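Local coordinates for SGNH-hydrolase family esterase (Altererythrobacter indicus, PDB 7C2A), which is an esterase of the SGNH-hydrolase (GDSL-like) family and probably hydrolyses ester bonds in lipid substrates such as lysophospholipids, at residues 4-16 and 70-82. Numbering follows the deposited sequence. Where two conformers were deposited one is given.
With ACT (acetate ion), chain G.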
loop_
_atom_site.group_PDB
_atom_site.type_symbol
_atom_site.label_atom_id
_atom_site.label_comp_id
_atom_site.label_asym_id
_atom_site.label_seq_id
_atom_site.Cartn_x
_atom_site.Cartn_y
_atom_site.Cartn_z
ATOM N N GLU A 4 -8.301 8.962 27.368
ATOM C CA GLU A 4 -7.325 8.194 26.617
ATOM C C GLU A 4 -7.556 8.365 25.121
ATOM O O GLU A 4 -8.668 8.646 24.656
ATOM C CB GLU A 4 -7.422 6.711 26.971
ATOM C CG GLU A 4 -8.790 6.143 26.771
ATOM C CD GLU A 4 -9.531 6.024 28.076
ATOM O OE1 GLU A 4 -9.970 4.903 28.404
ATOM O OE2 GLU A 4 -9.663 7.046 28.781
ATOM N N SER A 5 -6.483 8.169 24.367
ATOM C CA SER A 5 -6.523 8.348 22.926
ATOM C C SER A 5 -7.328 7.248 22.237
ATOM O O SER A 5 -7.452 6.124 22.736
ATOM C CB SER A 5 -5.095 8.352 22.390
ATOM O OG SER A 5 -4.365 9.434 22.940
ATOM N N ARG A 6 -7.854 7.590 21.064
ATOM C CA ARG A 6 -8.549 6.646 20.198
ATOM C C ARG A 6 -7.545 5.805 19.422
ATOM O O ARG A 6 -6.639 6.337 18.774
ATOM C CB ARG A 6 -9.425 7.392 19.193
ATOM C CG ARG A 6 -10.232 8.543 19.776
ATOM C CD ARG A 6 -11.311 8.056 20.750
ATOM N NE ARG A 6 -12.099 6.947 20.213
ATOM C CZ ARG A 6 -13.101 7.097 19.348
ATOM N NH1 ARG A 6 -13.444 8.299 18.902
ATOM N NH2 ARG A 6 -13.753 6.026 18.906
ATOM N N VAL A 7 -7.734 4.496 19.428
ATOM C CA VAL A 7 -6.770 3.584 18.832
ATOM C C VAL A 7 -7.171 3.256 17.400
ATOM O O VAL A 7 -8.283 2.779 17.146
ATOM C CB VAL A 7 -6.628 2.321 19.687
ATOM C CG1 VAL A 7 -5.676 1.347 19.036
ATOM C CG2 VAL A 7 -6.158 2.700 21.097
ATOM N N ILE A 8 -6.259 3.499 16.462
ATOM C CA ILE A 8 -6.477 3.212 15.049
ATOM C C ILE A 8 -5.361 2.295 14.579
ATOM O O ILE A 8 -4.189 2.562 14.844
ATOM C CB ILE A 8 -6.493 4.499 14.199
ATOM C CG1 ILE A 8 -7.583 5.459 14.692
ATOM C CG2 ILE A 8 -6.663 4.159 12.717
ATOM C CD1 ILE A 8 -7.566 6.821 14.020
ATOM N N LEU A 9 -5.723 1.207 13.902
ATOM C CA LEU A 9 -4.734 0.320 13.299
ATOM C C LEU A 9 -4.482 0.739 11.855
ATOM O O LEU A 9 -5.416 0.771 11.052
ATOM C CB LEU A 9 -5.261 -1.112 13.328
ATOM C CG LEU A 9 -4.341 -2.140 12.672
ATOM C CD1 LEU A 9 -3.033 -2.263 13.446
ATOM C CD2 LEU A 9 -5.012 -3.506 12.556
ATOM N N ALA A 10 -3.234 1.053 11.523
ATOM C CA ALA A 10 -2.832 1.343 10.146
ATOM C C ALA A 10 -2.143 0.095 9.603
ATOM O O ALA A 10 -0.969 -0.152 9.879
ATOM C CB ALA A 10 -1.928 2.574 10.103
ATOM N N PHE A 11 -2.890 -0.712 8.845
ATOM C CA PHE A 11 -2.444 -2.032 8.405
ATOM C C PHE A 11 -2.120 -1.940 6.920
ATOM O O PHE A 11 -3.033 -1.867 6.096
ATOM C CB PHE A 11 -3.554 -3.049 8.671
ATOM C CG PHE A 11 -3.126 -4.482 8.519
ATOM C CD1 PHE A 11 -2.330 -5.091 9.474
ATOM C CD2 PHE A 11 -3.526 -5.235 7.414
ATOM C CE1 PHE A 11 -1.934 -6.427 9.343
ATOM C CE2 PHE A 11 -3.145 -6.567 7.276
ATOM C CZ PHE A 11 -2.346 -7.161 8.234
ATOM N N GLY A 12 -0.842 -1.924 6.572
ATOM C CA GLY A 12 -0.463 -1.700 5.197
ATOM C C GLY A 12 0.952 -2.092 4.875
ATOM O O GLY A 12 1.551 -2.935 5.539
ATOM N N ASP A 13 1.474 -1.468 3.823
ATOM C CA ASP A 13 2.773 -1.824 3.264
ATOM C C ASP A 13 3.751 -0.662 3.398
ATOM O O ASP A 13 3.707 0.064 4.396
ATOM C CB ASP A 13 2.639 -2.354 1.823
ATOM C CG ASP A 13 1.911 -1.400 0.906
ATOM O OD1 ASP A 13 1.998 -0.170 1.136
ATOM O OD2 ASP A 13 1.270 -1.856 -0.067
ATOM N N SER A 14 4.629 -0.470 2.414
ATOM C CA SER A 14 5.624 0.596 2.511
ATOM C C SER A 14 5.003 1.986 2.564
ATOM O O SER A 14 5.659 2.922 3.040
ATOM C CB SER A 14 6.619 0.519 1.353
ATOM O OG SER A 14 5.945 0.574 0.109
ATOM N N LEU A 15 3.770 2.151 2.083
ATOM C CA LEU A 15 3.118 3.454 2.155
ATOM C C LEU A 15 2.682 3.806 3.568
ATOM O O LEU A 15 2.472 4.989 3.864
ATOM C CB LEU A 15 1.923 3.503 1.204
ATOM C CG LEU A 15 2.205 3.242 -0.274
ATOM C CD1 LEU A 15 0.919 3.319 -1.076
ATOM C CD2 LEU A 15 3.216 4.246 -0.821
ATOM N N PHE A 16 2.492 2.813 4.432
ATOM C CA PHE A 16 2.280 3.069 5.848
ATOM C C PHE A 16 3.565 2.969 6.657
ATOM O O PHE A 16 3.741 3.729 7.612
ATOM C CB PHE A 16 1.232 2.105 6.423
ATOM C CG PHE A 16 -0.198 2.475 6.112
ATOM C CD1 PHE A 16 -0.513 3.569 5.324
ATOM C CD2 PHE A 16 -1.229 1.708 6.621
ATOM C CE1 PHE A 16 -1.843 3.887 5.061
ATOM C CE2 PHE A 16 -2.549 2.015 6.361
ATOM C CZ PHE A 16 -2.859 3.115 5.591
ATOM N N ASP A 70 -4.753 -2.685 23.284
ATOM C CA ASP A 70 -6.041 -2.024 23.151
ATOM C C ASP A 70 -6.620 -2.360 21.789
ATOM O O ASP A 70 -5.960 -2.160 20.762
ATOM C CB ASP A 70 -5.895 -0.506 23.231
ATOM C CG ASP A 70 -5.298 -0.046 24.532
ATOM O OD1 ASP A 70 -5.771 -0.489 25.605
ATOM O OD2 ASP A 70 -4.351 0.771 24.470
ATOM N N LYS A 71 -7.850 -2.834 21.779
ATOM C CA LYS A 71 -8.486 -3.223 20.533
ATOM C C LYS A 71 -8.644 -2.005 19.627
ATOM O O LYS A 71 -9.117 -0.951 20.082
ATOM C CB LYS A 71 -9.859 -3.802 20.840
ATOM C CG LYS A 71 -10.556 -4.390 19.647
ATOM C CD LYS A 71 -11.916 -4.925 20.046
ATOM C CE LYS A 71 -12.536 -5.685 18.901
ATOM N NZ LYS A 71 -13.810 -6.337 19.322
ATOM N N PRO A 72 -8.274 -2.099 18.354
ATOM C CA PRO A 72 -8.466 -0.958 17.456
ATOM C C PRO A 72 -9.926 -0.562 17.356
ATOM O O PRO A 72 -10.824 -1.406 17.301
ATOM C CB PRO A 72 -7.939 -1.476 16.115
ATOM C CG PRO A 72 -6.930 -2.524 16.499
ATOM C CD PRO A 72 -7.534 -3.195 17.703
ATOM N N GLU A 73 -10.147 0.746 17.321
ATOM C CA GLU A 73 -11.470 1.308 17.128
ATOM C C GLU A 73 -11.769 1.597 15.659
ATOM O O GLU A 73 -12.923 1.851 15.304
ATOM C CB GLU A 73 -11.622 2.562 18.003
ATOM C CG GLU A 73 -11.388 2.255 19.490
ATOM C CD GLU A 73 -11.288 3.499 20.357
ATOM O OE1 GLU A 73 -10.165 3.817 20.810
ATOM O OE2 GLU A 73 -12.336 4.136 20.595
ATOM N N LEU A 74 -10.759 1.507 14.806
ATOM C CA LEU A 74 -10.874 1.628 13.363
ATOM C C LEU A 74 -9.636 0.947 12.814
ATOM O O LEU A 74 -8.552 1.092 13.381
ATOM C CB LEU A 74 -10.866 3.099 12.930
ATOM C CG LEU A 74 -10.722 3.389 11.434
ATOM C CD1 LEU A 74 -11.935 2.900 10.667
ATOM C CD2 LEU A 74 -10.528 4.879 11.193
ATOM N N ALA A 75 -9.804 0.202 11.725
ATOM C CA ALA A 75 -8.687 -0.395 11.002
ATOM C C ALA A 75 -8.651 0.195 9.605
ATOM O O ALA A 75 -9.646 0.123 8.874
ATOM C CB ALA A 75 -8.830 -1.916 10.904
ATOM N N ILE A 76 -7.510 0.760 9.235
ATOM C CA ILE A 76 -7.280 1.272 7.891
ATOM C C ILE A 76 -6.450 0.234 7.157
ATOM O O ILE A 76 -5.343 -0.094 7.590
ATOM C CB ILE A 76 -6.549 2.624 7.921
ATOM C CG1 ILE A 76 -7.257 3.630 8.840
ATOM C CG2 ILE A 76 -6.400 3.149 6.501
ATOM C CD1 ILE A 76 -6.499 4.946 9.040
ATOM N N VAL A 77 -6.969 -0.291 6.049
ATOM C CA VAL A 77 -6.323 -1.393 5.338
ATOM C C VAL A 77 -5.830 -0.873 3.997
ATOM O O VAL A 77 -6.621 -0.377 3.182
ATOM C CB VAL A 77 -7.271 -2.586 5.155
ATOM C CG1 VAL A 77 -6.610 -3.673 4.319
ATOM C CG2 VAL A 77 -7.713 -3.131 6.499
ATOM N N GLU A 78 -4.524 -1.007 3.762
ATOM C CA GLU A 78 -3.847 -0.429 2.602
ATOM C C GLU A 78 -2.902 -1.490 2.040
ATOM O O GLU A 78 -1.733 -1.540 2.403
ATOM C CB GLU A 78 -3.098 0.823 3.042
ATOM C CG GLU A 78 -2.286 1.508 1.973
ATOM C CD GLU A 78 -0.831 1.058 1.934
ATOM O OE1 GLU A 78 -0.348 0.814 0.804
ATOM O OE2 GLU A 78 -0.170 0.963 2.990
ATOM N N LEU A 79 -3.415 -2.349 1.161
ATOM C CA LEU A 79 -2.618 -3.443 0.628
ATOM C C LEU A 79 -3.048 -3.721 -0.802
ATOM O O LEU A 79 -4.194 -3.469 -1.191
ATOM C CB LEU A 79 -2.771 -4.729 1.443
ATOM C CG LEU A 79 -2.128 -4.712 2.824
ATOM C CD1 LEU A 79 -2.534 -5.968 3.577
ATOM C CD2 LEU A 79 -0.628 -4.636 2.708
ATOM N N GLY A 80 -2.122 -4.297 -1.565
ATOM C CA GLY A 80 -2.373 -4.691 -2.941
ATOM C C GLY A 80 -1.361 -4.121 -3.906
ATOM O O GLY A 80 -1.139 -4.674 -4.989
ATOM N N GLY A 81 -0.731 -3.012 -3.526
ATOM C CA GLY A 81 0.288 -2.434 -4.384
ATOM C C GLY A 81 1.418 -3.399 -4.691
ATOM O O GLY A 81 1.922 -3.438 -5.815
ATOM N N ASN A 82 1.813 -4.208 -3.707
ATOM C CA ASN A 82 2.927 -5.167 -3.942
ATOM C C ASN A 82 2.455 -6.302 -4.857
ATOM O O ASN A 82 3.278 -6.808 -5.622
ATOM C CB ASN A 82 3.598 -5.615 -2.646
ATOM C CG ASN A 82 4.464 -4.509 -2.088
ATOM O OD1 ASN A 82 5.381 -4.033 -2.748
ATOM N ND2 ASN A 82 4.152 -4.067 -0.890
HETATM C C ACT G . -13.541 11.554 19.207
HETATM O O ACT G . -14.585 11.116 18.647
HETATM O OXT ACT G . -12.471 10.941 19.471
HETATM C CH3 ACT G . -13.558 13.058 19.626
HETATM O O HOH W 1 0.687 -4.344 -0.959
HETATM O O HOH W 2 -1.019 -1.225 -1.359
HETATM O O HOH W 3 5.353 -2.046 0.048
#
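Strands 6-12 and 74-78 run parallel, their axes 14° apart and 4.7 Å at closest approach, and the hydrogen bonds alternate between L9 and F11 on one strand and L74, I76 and E78 on the other; I76 N to L9 O, at 2.8 Å, is nearly straight. At the start of the pair, E73 uses both carboxylate oxygens: OE1 accepts from V7 N at 2.9 Å, while OE2 takes R6 NE (2.8 Å) and NH2 from above the carboxylate plane, both on the same face, a side-on salt bridge. Bends at chi2 (-67°) and chi3 bring these nitrogens to OE2, which lies in the guanidinium plane; NH1 donates to an acetate ion, probably from the crystallisation liquor. With an alanine at E73, R6 NE and NH2 would probably lose their shared acceptor and V7 N its own. At the other end, E78 CB lies over the F16 ring face, 3.8 Å from the centroid, in a CH-pi contact. D13 N donates to E78 OE2 (3.1 Å), and D13 OD1 lies 2.6 Å from E78 OE1, with the carboxylate planes 70° apart. D13, in the GDSL motif G12-L15, is the N-cap of helix 14-17 and accepts from L15 N through OD1, whereas OD2 reaches the backbone nitrogens of G80, G81 and N82 through two waters. Strand 6-12 sits between 42-48 and 74-78 in the parallel sheet of the SGNH fold, with L9 and F11 packed on helix 54-66 and A75 and V77 on helix 90-106.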